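Local coordinates for protein phosphoribosylaminoimidazole-succinocarboxamide synthase (Ehrlichia chaffeensis str. Arkansas, PDB 3KRE) that catalyses the ATP-dependent joining of carboxyaminoimidazole ribonucleotide to L-aspartate, giving SAICAR, in de novo purine biosynthesis, at residues N116-G120 against N121-R125; D146-S149 against D150-V153; N180-L183 against S184-F188; I218-T222 against C223-D227; V253-L257 against N258-N262. All blocks are in the same frame, centred on the assembly; numbering follows the deposited sequence.

Interaction 1 (N116-G120 against N121-R125); sequences NLAAG and NFSKR
Lys124 folds back over Gly120 at the start of helix 120-126, and its chain runs past one carbonyl for almost its whole length. CB lies 4.0 Å from Gly120 O, CG comes in to 3.6 Å from that oxygen, and CD and CE pass it at similar range. Bends at chi3 (-149°) and chi4 (99°) then carry NZ to 3.4 Å from Gly120 C, where it donates to Asn121 OD1 at 2.8 Å, tilted from the amide carbonyl plane. The same Gly120 O takes the backbone N of Lys124 at 3.3 Å, and the side chain lies alongside that bonded carbonyl. One residue earlier, Ser123 N gives Ala119 O a nearly straight bond of 3.2 Å, coming from well above the carbonyl plane, while Phe122 N makes only a weak one to that oxygen. Ser123 OG bonds to Asp130. Ala118 CB packs 3.9 Å from Phe122 CD2, whose ring meets Phe134 edge-to-face. The chain turns a corner at Asn116, after strand 110-115, and enters the short helix, with Ala118 and Phe122 against strand 133-143 and Ala119 against strands 192-204 and 223-227.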
loop_
_atom_site.group_PDB
_atom_site.type_symbol
_atom_site.label_atom_id
_atom_site.label_comp_id
_atom_site.label_asym_id
_atom_site.label_seq_id
_atom_site.Cartn_x
_atom_site.Cartn_y
_atom_site.Cartn_z
ATOM N N ASN A 116 12.909 -3.658 2.961
ATOM C CA ASN A 116 13.830 -3.683 4.081
ATOM C C ASN A 116 14.521 -5.029 4.250
ATOM O O ASN A 116 15.687 -5.080 4.604
ATOM C CB ASN A 116 13.122 -3.263 5.366
ATOM C CG ASN A 116 12.640 -1.830 5.300
ATOM O OD1 ASN A 116 13.410 -0.945 4.965
ATOM N ND2 ASN A 116 11.371 -1.604 5.591
ATOM N N LEU A 117 13.775 -6.100 4.054
ATOM C CA LEU A 117 14.309 -7.448 3.968
ATOM C C LEU A 117 13.885 -8.048 2.632
ATOM O O LEU A 117 12.933 -7.603 2.008
ATOM C CB LEU A 117 13.775 -8.321 5.094
ATOM C CG LEU A 117 13.672 -7.776 6.525
ATOM C CD1 LEU A 117 13.084 -8.928 7.421
ATOM C CD2 LEU A 117 15.002 -7.280 7.060
ATOM N N ALA A 118 14.601 -9.078 2.207
ATOM C CA ALA A 118 14.244 -9.823 1.012
ATOM C C ALA A 118 12.986 -10.636 1.250
ATOM O O ALA A 118 12.875 -11.319 2.263
ATOM C CB ALA A 118 15.353 -10.788 0.634
ATOM N N ALA A 119 12.056 -10.571 0.304
ATOM C CA ALA A 119 10.855 -11.398 0.369
ATOM C C ALA A 119 10.258 -11.526 -1.018
ATOM O O ALA A 119 10.722 -10.891 -1.973
ATOM C CB ALA A 119 9.849 -10.814 1.377
ATOM N N GLY A 120 9.241 -12.376 -1.148
ATOM C CA GLY A 120 8.463 -12.448 -2.378
ATOM C C GLY A 120 9.284 -12.779 -3.615
ATOM O O GLY A 120 10.151 -13.643 -3.585
ATOM N N ASN A 121 9.008 -12.062 -4.695
ATOM C CA ASN A 121 9.650 -12.297 -5.980
ATOM C C ASN A 121 11.101 -11.791 -5.999
ATOM O O ASN A 121 11.901 -12.242 -6.812
ATOM C CB ASN A 121 8.843 -11.606 -7.073
ATOM C CG ASN A 121 7.527 -12.350 -7.402
ATOM O OD1 ASN A 121 7.386 -13.527 -7.122
ATOM N ND2 ASN A 121 6.584 -11.643 -8.004
ATOM N N PHE A 122 11.433 -10.862 -5.102
ATOM C CA PHE A 122 12.812 -10.406 -4.950
ATOM C C PHE A 122 13.665 -11.591 -4.519
ATOM O O PHE A 122 14.680 -11.898 -5.142
ATOM C CB PHE A 122 12.916 -9.254 -3.928
ATOM C CG PHE A 122 14.296 -8.703 -3.788
ATOM C CD1 PHE A 122 14.676 -7.533 -4.456
ATOM C CD2 PHE A 122 15.238 -9.357 -3.018
ATOM C CE1 PHE A 122 15.958 -7.046 -4.344
ATOM C CE2 PHE A 122 16.525 -8.895 -2.926
ATOM C CZ PHE A 122 16.882 -7.713 -3.580
ATOM N N SER A 123 13.253 -12.254 -3.438
ATOM C CA SER A 123 13.978 -13.440 -2.955
ATOM C C SER A 123 14.131 -14.457 -4.036
ATOM O O SER A 123 15.215 -15.024 -4.191
ATOM C CB SER A 123 13.218 -14.119 -1.837
ATOM O OG SER A 123 13.112 -13.257 -0.761
ATOM N N LYS A 124 13.044 -14.687 -4.778
ATOM C CA LYS A 124 13.046 -15.744 -5.788
ATOM C C LYS A 124 14.014 -15.403 -6.922
ATOM O O LYS A 124 14.817 -16.236 -7.305
ATOM C CB LYS A 124 11.651 -16.026 -6.361
ATOM C CG LYS A 124 10.637 -16.675 -5.380
ATOM C CD LYS A 124 9.226 -16.784 -6.045
ATOM C CE LYS A 124 8.046 -16.672 -5.053
ATOM N NZ LYS A 124 7.363 -15.297 -4.968
ATOM N N ARG A 125 13.950 -14.183 -7.448
ATOM C CA ARG A 125 14.749 -13.861 -8.648
ATOM C C ARG A 125 16.245 -13.625 -8.404
ATOM O O ARG A 125 17.050 -13.773 -9.347
ATOM C CB ARG A 125 14.090 -12.724 -9.454
ATOM C CG ARG A 125 14.227 -11.345 -8.890
ATOM C CD ARG A 125 13.196 -10.415 -9.477
ATOM N NE ARG A 125 13.486 -9.007 -9.190
ATOM C CZ ARG A 125 14.320 -8.240 -9.889
ATOM N NH1 ARG A 125 14.995 -8.742 -10.931
ATOM N NH2 ARG A 125 14.514 -6.976 -9.515
#

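Interaction 2 (D146-S149 against D150-V153); sequences DELS and DPMV. With EDO (1,2-ethanediol), chain F.
The carboxylates of Asp150 and Asp146 are the flat groups here, and they approach through one oxygen each, with 4.5 Å between Asp150 OD1 and Asp146 OD1. Asp150 CG sits beside its backbone N (chi1 -59°), which turns OD1 back over the preceding turn, to 4.0 Å from Asp146 N; OD1 accepts from the backbone N of Asn145. OD2 is 3.0 Å from O1 of a 1,2-ethanediol, probably a component of the crystallisation liquor. Glu111 also comes close to OD2, and the diol's hydroxyl proton could serve either carboxylate. The gathered acidic groups may raise one another's affinity for protons. Pro151, a puckered ring, meets Leu148 through its CD and CG: Leu148 CB is 3.7 Å from CD and 4.0 Å from CG, and Leu148 O also touches CD, at 3.6 Å. Behind these contacts stands a type I beta turn closed by Ser149 N to Asp146 O at 3.0 Å. Ser149 and Asp150 both have positive phi (56° and 47°), and this pair swings the chain out of the turn. The loop lies at the surface between strand 133-143 and strand 152-153, whose Val153 pairs antiparallel with Phe141.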
loop_
_atom_site.group_PDB
_atom_site.type_symbol
_atom_site.label_atom_id
_atom_site.label_comp_id
_atom_site.label_asym_id
_atom_site.label_seq_id
_atom_site.Cartn_x
_atom_site.Cartn_y
_atom_site.Cartn_z
ATOM N N ASP A 146 -2.213 -4.630 -15.540
ATOM C CA ASP A 146 -2.615 -6.040 -15.431
ATOM C C ASP A 146 -2.212 -6.862 -16.657
ATOM O O ASP A 146 -1.676 -7.961 -16.514
ATOM C CB ASP A 146 -4.144 -6.153 -15.250
ATOM C CG ASP A 146 -4.625 -5.624 -13.897
ATOM O OD1 ASP A 146 -3.784 -5.343 -13.007
ATOM O OD2 ASP A 146 -5.863 -5.522 -13.718
ATOM N N GLU A 147 -2.486 -6.324 -17.845
ATOM C CA GLU A 147 -2.181 -7.010 -19.112
ATOM C C GLU A 147 -0.691 -7.421 -19.186
ATOM O O GLU A 147 -0.359 -8.508 -19.662
ATOM C CB GLU A 147 -2.559 -6.111 -20.295
ATOM N N LEU A 148 0.200 -6.562 -18.681
ATOM C CA LEU A 148 1.640 -6.809 -18.753
ATOM C C LEU A 148 2.186 -7.415 -17.470
ATOM O O LEU A 148 3.384 -7.647 -17.360
ATOM C CB LEU A 148 2.362 -5.504 -19.089
ATOM C CG LEU A 148 1.988 -4.849 -20.419
ATOM C CD1 LEU A 148 2.677 -3.504 -20.591
ATOM C CD2 LEU A 148 2.319 -5.806 -21.585
ATOM N N SER A 149 1.307 -7.693 -16.503
ATOM C CA SER A 149 1.695 -8.195 -15.176
ATOM C C SER A 149 2.689 -7.285 -14.454
ATOM O O SER A 149 3.716 -7.744 -13.952
ATOM C CB SER A 149 2.254 -9.627 -15.236
ATOM O OG SER A 149 1.352 -10.495 -15.930
ATOM N N ASP A 150 2.372 -5.993 -14.449
ATOM C CA ASP A 150 3.127 -4.973 -13.695
ATOM C C ASP A 150 4.643 -5.085 -13.872
ATOM O O ASP A 150 5.376 -5.355 -12.920
ATOM C CB ASP A 150 2.804 -5.031 -12.211
ATOM C CG ASP A 150 1.318 -4.811 -11.905
ATOM O OD1 ASP A 150 0.581 -4.169 -12.695
ATOM O OD2 ASP A 150 0.923 -5.288 -10.817
ATOM N N PRO A 151 5.121 -4.857 -15.093
ATOM C CA PRO A 151 6.557 -4.963 -15.364
ATOM C C PRO A 151 7.397 -3.908 -14.614
ATOM O O PRO A 151 7.029 -2.722 -14.493
ATOM C CB PRO A 151 6.651 -4.732 -16.854
ATOM C CG PRO A 151 5.462 -3.942 -17.197
ATOM C CD PRO A 151 4.374 -4.364 -16.253
ATOM N N MET A 152 8.549 -4.353 -14.142
ATOM C CA MET A 152 9.510 -3.427 -13.568
ATOM C C MET A 152 9.968 -2.402 -14.605
ATOM O O MET A 152 10.169 -2.716 -15.777
ATOM C CB MET A 152 10.726 -4.211 -13.066
ATOM C CG MET A 152 11.659 -3.391 -12.225
ATOM S SD MET A 152 12.929 -4.496 -11.597
ATOM C CE MET A 152 13.936 -3.369 -10.651
ATOM N N VAL A 153 10.174 -1.184 -14.144
ATOM C CA VAL A 153 10.664 -0.101 -14.973
ATOM C C VAL A 153 11.810 0.590 -14.263
ATOM O O VAL A 153 11.815 0.728 -13.042
ATOM C CB VAL A 153 9.564 0.945 -15.297
ATOM C CG1 VAL A 153 8.516 0.330 -16.272
ATOM C CG2 VAL A 153 8.891 1.510 -14.020
HETATM C C1 EDO F . 4.231 -4.945 -8.837
HETATM O O1 EDO F . 2.898 -5.366 -8.518
HETATM C C2 EDO F . 5.110 -5.260 -7.656
HETATM O O2 EDO F . 5.144 -6.678 -7.565
#

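Interaction 3 (N180-L183 against S184-F188); sequences NNIL and SELFF
Four successive i to i+4 bonds, from the N-H groups of Ser184, Glu185, Leu186 and Phe187 back to the carbonyls of Asn180 through Leu183, carry one continuous helix through this turn. The Asn180 carbonyl holds a second donor as well. Ser184 OG, set beside its own backbone N (chi1 -72°), reaches Asn180 O at 2.8 Å and lies above the carbonyl plane, whereas Ser184 N, also at 2.8 Å, comes from the opposite face. A single oxygen is therefore gripped by the backbone and the side chain of the same serine. Asn180 OD1 stands 3.1 Å from Ser184 OG, but its hydrogen-bond partner is Asn116 ND2, at the corner after strand 110-115.

On another flank the contacts are apolar. Leu183 and Leu186 run side by side, pointing the same way, with their CD2 methyls 4.0 Å apart; Ile182 CG2 makes a looser contact with Leu186 CD2, at 4.3 Å. Leu186 has the uncommon first torsion of 81°, which places CG between N and the carbonyl carbon and lays CG 3.7 Å from Leu183 O. Phe187 lies over its own helix turn, CD2 meeting Leu183 O at 3.2 Å in an oblique approach. Leu186 and Phe187 then reach Leu78 of helix 67-84 and Leu257 of helix 246-257, while Asn180, Leu183 and Ser184 touch Leu194 on strand 192-204. The arrangement is that of an amphipathic helix, here 166-189, packed between a sheet and neighbouring helices, with a serine side chain bonded back to the carbonyl one turn earlier.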
loop_
_atom_site.group_PDB
_atom_site.type_symbol
_atom_site.label_atom_id
_atom_site.label_comp_id
_atom_site.label_asym_id
_atom_site.label_seq_id
_atom_site.Cartn_x
_atom_site.Cartn_y
_atom_site.Cartn_z
ATOM N N ASN A 180 8.883 4.973 4.759
ATOM C CA ASN A 180 9.470 3.755 5.290
ATOM C C ASN A 180 9.946 3.974 6.732
ATOM O O ASN A 180 9.673 3.168 7.610
ATOM C CB ASN A 180 10.622 3.287 4.402
ATOM C CG ASN A 180 11.224 1.940 4.854
ATOM O OD1 ASN A 180 10.516 1.042 5.317
ATOM N ND2 ASN A 180 12.553 1.808 4.712
ATOM N N ASN A 181 10.660 5.066 6.983
ATOM C CA ASN A 181 11.139 5.324 8.343
ATOM C C ASN A 181 9.997 5.461 9.343
ATOM O O ASN A 181 10.046 4.865 10.407
ATOM C CB ASN A 181 11.972 6.587 8.406
ATOM C CG ASN A 181 13.298 6.435 7.697
ATOM O OD1 ASN A 181 13.789 5.323 7.514
ATOM N ND2 ASN A 181 13.908 7.568 7.323
ATOM N N ILE A 182 9.001 6.258 8.996
ATOM C CA ILE A 182 7.835 6.468 9.878
ATOM C C ILE A 182 7.075 5.177 10.172
ATOM O O ILE A 182 6.829 4.803 11.351
ATOM C CB ILE A 182 6.853 7.497 9.292
ATOM C CG1 ILE A 182 7.545 8.870 9.115
ATOM C CG2 ILE A 182 5.615 7.584 10.196
ATOM C CD1 ILE A 182 6.806 9.779 8.100
ATOM N N LEU A 183 6.718 4.463 9.107
ATOM C CA LEU A 183 5.999 3.186 9.271
ATOM C C LEU A 183 6.841 2.131 9.982
ATOM O O LEU A 183 6.321 1.381 10.814
ATOM C CB LEU A 183 5.528 2.642 7.916
ATOM C CG LEU A 183 4.527 3.463 7.117
ATOM C CD1 LEU A 183 4.121 2.770 5.807
ATOM C CD2 LEU A 183 3.270 3.718 7.980
ATOM N N SER A 184 8.128 2.039 9.638
ATOM C CA SER A 184 8.997 1.050 10.277
ATOM C C SER A 184 9.043 1.268 11.778
ATOM O O SER A 184 8.972 0.330 12.548
ATOM C CB SER A 184 10.434 1.078 9.710
ATOM O OG SER A 184 10.445 0.555 8.422
ATOM N N GLU A 185 9.113 2.515 12.189
ATOM C CA GLU A 185 9.214 2.840 13.601
ATOM C C GLU A 185 7.897 2.536 14.323
ATOM O O GLU A 185 7.866 1.926 15.401
ATOM C CB GLU A 185 9.622 4.305 13.786
ATOM C CG GLU A 185 9.632 4.735 15.247
ATOM C CD GLU A 185 10.337 6.062 15.503
ATOM O OE1 GLU A 185 11.423 6.312 14.921
ATOM O OE2 GLU A 185 9.815 6.837 16.336
ATOM N N LEU A 186 6.802 2.902 13.702
ATOM C CA LEU A 186 5.540 2.731 14.401
ATOM C C LEU A 186 5.198 1.237 14.518
ATOM O O LEU A 186 4.740 0.802 15.576
ATOM C CB LEU A 186 4.463 3.608 13.778
ATOM C CG LEU A 186 3.715 3.243 12.569
ATOM C CD1 LEU A 186 2.632 2.259 12.999
ATOM C CD2 LEU A 186 3.145 4.566 11.938
ATOM N N PHE A 187 5.536 0.446 13.501
ATOM C CA PHE A 187 5.344 -0.994 13.580
ATOM C C PHE A 187 6.301 -1.638 14.577
ATOM O O PHE A 187 5.904 -2.479 15.370
ATOM C CB PHE A 187 5.469 -1.650 12.201
ATOM C CG PHE A 187 4.224 -1.558 11.363
ATOM C CD1 PHE A 187 3.030 -2.105 11.802
ATOM C CD2 PHE A 187 4.247 -0.955 10.123
ATOM C CE1 PHE A 187 1.875 -2.050 11.009
ATOM C CE2 PHE A 187 3.106 -0.922 9.342
ATOM C CZ PHE A 187 1.933 -1.443 9.795
ATOM N N PHE A 188 7.553 -1.201 14.586
ATOM C CA PHE A 188 8.529 -1.753 15.519
ATOM C C PHE A 188 8.062 -1.580 16.967
ATOM O O PHE A 188 8.222 -2.470 17.790
ATOM C CB PHE A 188 9.876 -1.072 15.337
ATOM C CG PHE A 188 10.915 -1.544 16.311
ATOM C CD1 PHE A 188 11.673 -2.662 16.031
ATOM C CD2 PHE A 188 11.096 -0.898 17.522
ATOM C CE1 PHE A 188 12.629 -3.121 16.940
ATOM C CE2 PHE A 188 12.028 -1.353 18.439
ATOM C CZ PHE A 188 12.801 -2.448 18.137
#

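Interaction 4 (I218-T222 against C223-D227); sequences ISPDT and CRLWD
An ST turn starting at Ser219 leads the chain into strand 223-227, and the carbonyl of that serine reaches on to Cys223. Ser219 OG accepts from Asp221 N at 3.0 Å, which defines the motif, and also bonds to Glu217. Ser219 O takes Thr222 N at 2.9 Å and, more weakly, Cys223 N at 2.9 Å, where the angle at the hydrogen is only 122°. Thr222 pulls the turn shut from its side chain: with chi1 at 64°, OG1 lies between the backbone N and the carbonyl carbon, and it receives Ser219 N at 3.0 Å in a fairly straight bond. The same hydroxyl bonds to Glu217 O, so it ties the end of the turn to its first residue and to Glu217 before it. Beyond the turn, Asp221 pairs with Lys67, while Arg224 makes salt bridges to Asp196 and Asp237. The apolar contacts are two. Pro220 CG meets Leu225 CD1 at 4.2 Å, beside helix 246-257. The sulphur of Cys223, beside its own backbone N, lies on the same side of the strand as Leu225, and in the conformer modelled here Ile218 CG2 lies 3.8 Å from Cys223 SG.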
loop_
_atom_site.group_PDB
_atom_site.type_symbol
_atom_site.label_atom_id
_atom_site.label_comp_id
_atom_site.label_asym_id
_atom_site.label_seq_id
_atom_site.Cartn_x
_atom_site.Cartn_y
_atom_site.Cartn_z
ATOM N N ILE A 218 -2.625 1.621 2.710
ATOM C CA ILE A 218 -1.497 1.100 3.449
ATOM C C ILE A 218 -2.083 0.100 4.413
ATOM O O ILE A 218 -2.683 0.460 5.413
ATOM C CB ILE A 218 -0.753 2.191 4.222
ATOM C CG1 ILE A 218 -0.352 3.337 3.268
ATOM C CG2 ILE A 218 0.473 1.578 4.954
ATOM C CD1 ILE A 218 -0.094 4.612 4.056
ATOM N N SER A 219 -1.902 -1.176 4.102
ATOM C CA SER A 219 -2.560 -2.210 4.878
ATOM C C SER A 219 -1.786 -3.520 4.759
ATOM O O SER A 219 -0.796 -3.583 4.021
ATOM C CB SER A 219 -3.983 -2.403 4.338
ATOM O OG SER A 219 -3.950 -3.103 3.097
ATOM N N PRO A 220 -2.280 -4.585 5.421
ATOM C CA PRO A 220 -1.664 -5.897 5.213
ATOM C C PRO A 220 -1.828 -6.452 3.787
ATOM O O PRO A 220 -1.179 -7.414 3.444
ATOM C CB PRO A 220 -2.306 -6.764 6.298
ATOM C CG PRO A 220 -2.832 -5.796 7.308
ATOM C CD PRO A 220 -3.229 -4.604 6.554
ATOM N N ASP A 221 -2.651 -5.819 2.932
ATOM C CA ASP A 221 -2.670 -6.179 1.513
ATOM C C ASP A 221 -1.467 -5.589 0.757
ATOM O O ASP A 221 -1.157 -6.044 -0.353
ATOM C CB ASP A 221 -3.945 -5.680 0.828
ATOM C CG ASP A 221 -5.072 -6.661 0.907
ATOM O OD1 ASP A 221 -5.039 -7.606 1.737
ATOM O OD2 ASP A 221 -5.975 -6.518 0.060
ATOM N N THR A 222 -0.851 -4.542 1.315
ATOM C CA THR A 222 0.206 -3.805 0.595
ATOM C C THR A 222 1.553 -3.727 1.358
ATOM O O THR A 222 2.490 -3.140 0.840
ATOM C CB THR A 222 -0.266 -2.358 0.247
ATOM O OG1 THR A 222 -0.478 -1.625 1.460
ATOM C CG2 THR A 222 -1.572 -2.387 -0.661
ATOM N N CYS A 223 1.625 -4.293 2.569
ATOM C CA CYS A 223 2.840 -4.312 3.395
ATOM C C CYS A 223 3.083 -5.737 3.855
ATOM O O CYS A 223 2.149 -6.406 4.323
ATOM C CB CYS A 223 2.700 -3.458 4.665
ATOM S SG CYS A 223 2.182 -1.776 4.415
ATOM N N ARG A 224 4.319 -6.207 3.747
ATOM C CA ARG A 224 4.683 -7.460 4.418
ATOM C C ARG A 224 5.052 -7.095 5.845
ATOM O O ARG A 224 5.846 -6.151 6.080
ATOM C CB ARG A 224 5.847 -8.174 3.761
ATOM C CG ARG A 224 5.464 -8.888 2.497
ATOM C CD ARG A 224 6.574 -9.797 1.993
ATOM N NE ARG A 224 6.060 -10.573 0.902
ATOM C CZ ARG A 224 6.086 -10.257 -0.386
ATOM N NH1 ARG A 224 6.689 -9.160 -0.827
ATOM N NH2 ARG A 224 5.463 -11.054 -1.256
ATOM N N LEU A 225 4.451 -7.831 6.781
ATOM C CA LEU A 225 4.469 -7.469 8.221
ATOM C C LEU A 225 4.724 -8.732 8.991
ATOM O O LEU A 225 3.914 -9.642 8.946
ATOM C CB LEU A 225 3.114 -6.892 8.641
ATOM C CG LEU A 225 2.715 -5.584 7.980
ATOM C CD1 LEU A 225 1.217 -5.186 8.283
ATOM C CD2 LEU A 225 3.674 -4.393 8.281
ATOM N N TRP A 226 5.855 -8.811 9.683
ATOM C CA TRP A 226 6.174 -10.024 10.438
ATOM C C TRP A 226 6.262 -9.700 11.918
ATOM O O TRP A 226 6.852 -8.715 12.297
ATOM C CB TRP A 226 7.525 -10.621 10.030
ATOM C CG TRP A 226 7.629 -11.086 8.605
ATOM C CD1 TRP A 226 6.644 -11.096 7.667
ATOM C CD2 TRP A 226 8.790 -11.610 7.970
ATOM N NE1 TRP A 226 7.111 -11.585 6.483
ATOM C CE2 TRP A 226 8.438 -11.903 6.635
ATOM C CE3 TRP A 226 10.110 -11.839 8.389
ATOM C CZ2 TRP A 226 9.349 -12.413 5.713
ATOM C CZ3 TRP A 226 11.018 -12.371 7.469
ATOM C CH2 TRP A 226 10.631 -12.638 6.142
ATOM N N ASP A 227 5.697 -10.556 12.751
ATOM C CA ASP A 227 5.860 -10.454 14.169
ATOM C C ASP A 227 7.356 -10.597 14.489
ATOM O O ASP A 227 8.047 -11.503 13.995
ATOM C CB ASP A 227 5.040 -11.543 14.865
ATOM C CG ASP A 227 5.202 -11.489 16.367
ATOM O OD1 ASP A 227 4.699 -10.516 16.923
ATOM O OD2 ASP A 227 5.891 -12.361 16.933
#

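Interaction 5 (V253-L257 against N258-N262); sequences VAHKL and NAIPN
Ala254 and His255, in the last turn of helix 246-257, take two backbone bonds from the residues that leave it. Ala259 N donates to Ala254 O at 3.0 Å, nearly straight and in the carbonyl plane; Asn258 N reaches His255 O at 3.1 Å from high above that carbonyl's plane. Asn258 is the first residue to depart from the helix's torsions, with phi of 58°. This pairing, one bond spanning five residues and an inner one spanning three around a residue of positive phi, is a Schellman motif, a common C-terminal cap in which a residue of left-handed conformation ends the helix. Ala254 O carries a water too, which donates to it at 2.9 Å and accepts from Ile260 N at 3.1 Å, so the chain stays tied to the helix one residue beyond the motif. That water also lies in the plane of the His255 ring, at its edge.

Past the turn, Ile260 folds its end back to the helix. CG1, beside the backbone N (chi1 -65°), stands 4.1 Å from Ala254 CB, and CD1 approaches both that methyl and the His255 ring, the latter obliquely, 4.1 Å from CD2. Ala259 turns its methyl inward, with CB 4.1 Å from Leu257 CB. Leu257 sends the rest of its side chain onto Leu186 and Phe187 of helix 166-189, while Ala259 and Ile260 lean on Phe77 and Leu70 of helix 67-84.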
loop_
_atom_site.group_PDB
_atom_site.type_symbol
_atom_site.label_atom_id
_atom_site.label_comp_id
_atom_site.label_asym_id
_atom_site.label_seq_id
_atom_site.Cartn_x
_atom_site.Cartn_y
_atom_site.Cartn_z
ATOM N N VAL A 253 -2.698 -7.128 13.405
ATOM C CA VAL A 253 -2.106 -5.851 13.020
ATOM C C VAL A 253 -3.037 -4.726 13.531
ATOM O O VAL A 253 -2.578 -3.751 14.167
ATOM C CB VAL A 253 -1.914 -5.726 11.498
ATOM C CG1 VAL A 253 -1.432 -4.280 11.103
ATOM C CG2 VAL A 253 -0.948 -6.806 10.995
ATOM N N ALA A 254 -4.335 -4.866 13.279
ATOM C CA ALA A 254 -5.280 -3.842 13.742
ATOM C C ALA A 254 -5.269 -3.651 15.252
ATOM O O ALA A 254 -5.307 -2.515 15.760
ATOM C CB ALA A 254 -6.681 -4.133 13.267
ATOM N N HIS A 255 -5.228 -4.753 15.975
ATOM C CA HIS A 255 -5.209 -4.668 17.418
ATOM C C HIS A 255 -3.983 -4.010 17.953
ATOM O O HIS A 255 -4.074 -3.166 18.838
ATOM C CB HIS A 255 -5.349 -6.042 18.039
ATOM C CG HIS A 255 -6.712 -6.620 17.898
ATOM N ND1 HIS A 255 -6.983 -7.949 18.126
ATOM C CD2 HIS A 255 -7.892 -6.042 17.568
ATOM C CE1 HIS A 255 -8.270 -8.169 17.927
ATOM N NE2 HIS A 255 -8.846 -7.023 17.601
ATOM N N LYS A 256 -2.819 -4.434 17.462
ATOM C CA LYS A 256 -1.535 -3.863 17.909
ATOM C C LYS A 256 -1.401 -2.389 17.566
ATOM O O LYS A 256 -0.827 -1.622 18.345
ATOM C CB LYS A 256 -0.386 -4.645 17.297
ATOM C CG LYS A 256 -0.251 -6.001 17.953
ATOM C CD LYS A 256 0.971 -6.724 17.453
ATOM C CE LYS A 256 1.600 -7.516 18.588
ATOM N NZ LYS A 256 3.033 -7.438 18.459
ATOM N N LEU A 257 -1.965 -1.970 16.431
ATOM C CA LEU A 257 -2.003 -0.572 16.075
ATOM C C LEU A 257 -3.050 0.264 16.848
ATOM O O LEU A 257 -2.957 1.513 16.861
ATOM C CB LEU A 257 -2.248 -0.416 14.572
ATOM C CG LEU A 257 -1.088 -0.816 13.666
ATOM C CD1 LEU A 257 -1.498 -0.635 12.209
ATOM C CD2 LEU A 257 0.143 0.035 13.920
ATOM N N ASN A 258 -4.021 -0.407 17.474
ATOM C CA ASN A 258 -5.200 0.262 18.049
ATOM C C ASN A 258 -5.952 1.037 16.973
ATOM O O ASN A 258 -6.389 2.172 17.197
ATOM C CB ASN A 258 -4.805 1.190 19.207
ATOM C CG ASN A 258 -5.965 1.531 20.110
ATOM O OD1 ASN A 258 -6.994 0.839 20.134
ATOM N ND2 ASN A 258 -5.807 2.620 20.891
ATOM N N ALA A 259 -6.117 0.398 15.813
ATOM C CA ALA A 259 -6.692 1.058 14.642
ATOM C C ALA A 259 -8.203 1.019 14.569
ATOM O O ALA A 259 -8.781 1.708 13.736
ATOM C CB ALA A 259 -6.103 0.469 13.348
ATOM N N ILE A 260 -8.849 0.178 15.370
ATOM C CA ILE A 260 -10.294 -0.008 15.261
ATOM C C ILE A 260 -10.951 1.004 16.202
ATOM O O ILE A 260 -10.674 0.996 17.397
ATOM C CB ILE A 260 -10.709 -1.447 15.635
ATOM C CG1 ILE A 260 -10.122 -2.441 14.633
ATOM C CG2 ILE A 260 -12.234 -1.632 15.623
ATOM C CD1 ILE A 260 -10.360 -3.915 15.031
ATOM N N PRO A 261 -11.801 1.887 15.666
ATOM C CA PRO A 261 -12.515 2.835 16.534
ATOM C C PRO A 261 -13.576 2.193 17.430
ATOM O O PRO A 261 -14.066 1.090 17.146
ATOM C CB PRO A 261 -13.175 3.806 15.544
ATOM C CG PRO A 261 -13.137 3.168 14.238
ATOM C CD PRO A 261 -12.184 2.014 14.248
ATOM N N ASN A 262 -13.916 2.897 18.511
ATOM C CA ASN A 262 -14.985 2.486 19.451
ATOM C C ASN A 262 -16.403 2.588 18.870
ATOM O O ASN A 262 -16.664 3.379 17.955
ATOM C CB ASN A 262 -14.898 3.313 20.752
ATOM C CG ASN A 262 -13.760 2.856 21.683
ATOM O OD1 ASN A 262 -13.009 1.942 21.360
ATOM N ND2 ASN A 262 -13.630 3.511 22.843
HETATM O O HOH W 1 -7.822 -2.168 17.109
#

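The five contacts follow one another along the chain without interleaving. Interactions 3, 4 and 5 form a cluster, with centres 12 to 16 Å apart, where helices 166-189 and 246-257 pack near strand 223-227: Phe187 touches Leu225, Val253 and Leu257. Interaction 1 joins this group through polar and apolar links, Asn116 with Asn180 and Ala119 with Arg224, and touches interaction 2 through Arg125 and Met152. Interaction 2 lies farthest from this cluster, up to about 34 Å between centres (to interaction 5), on the opposite side of the chain's centre from interactions 3 and 5. Interactions 2 and 4 both reach the large antiparallel sheet; the set runs from the surface loop at 146-153 to the end of helix 246-257.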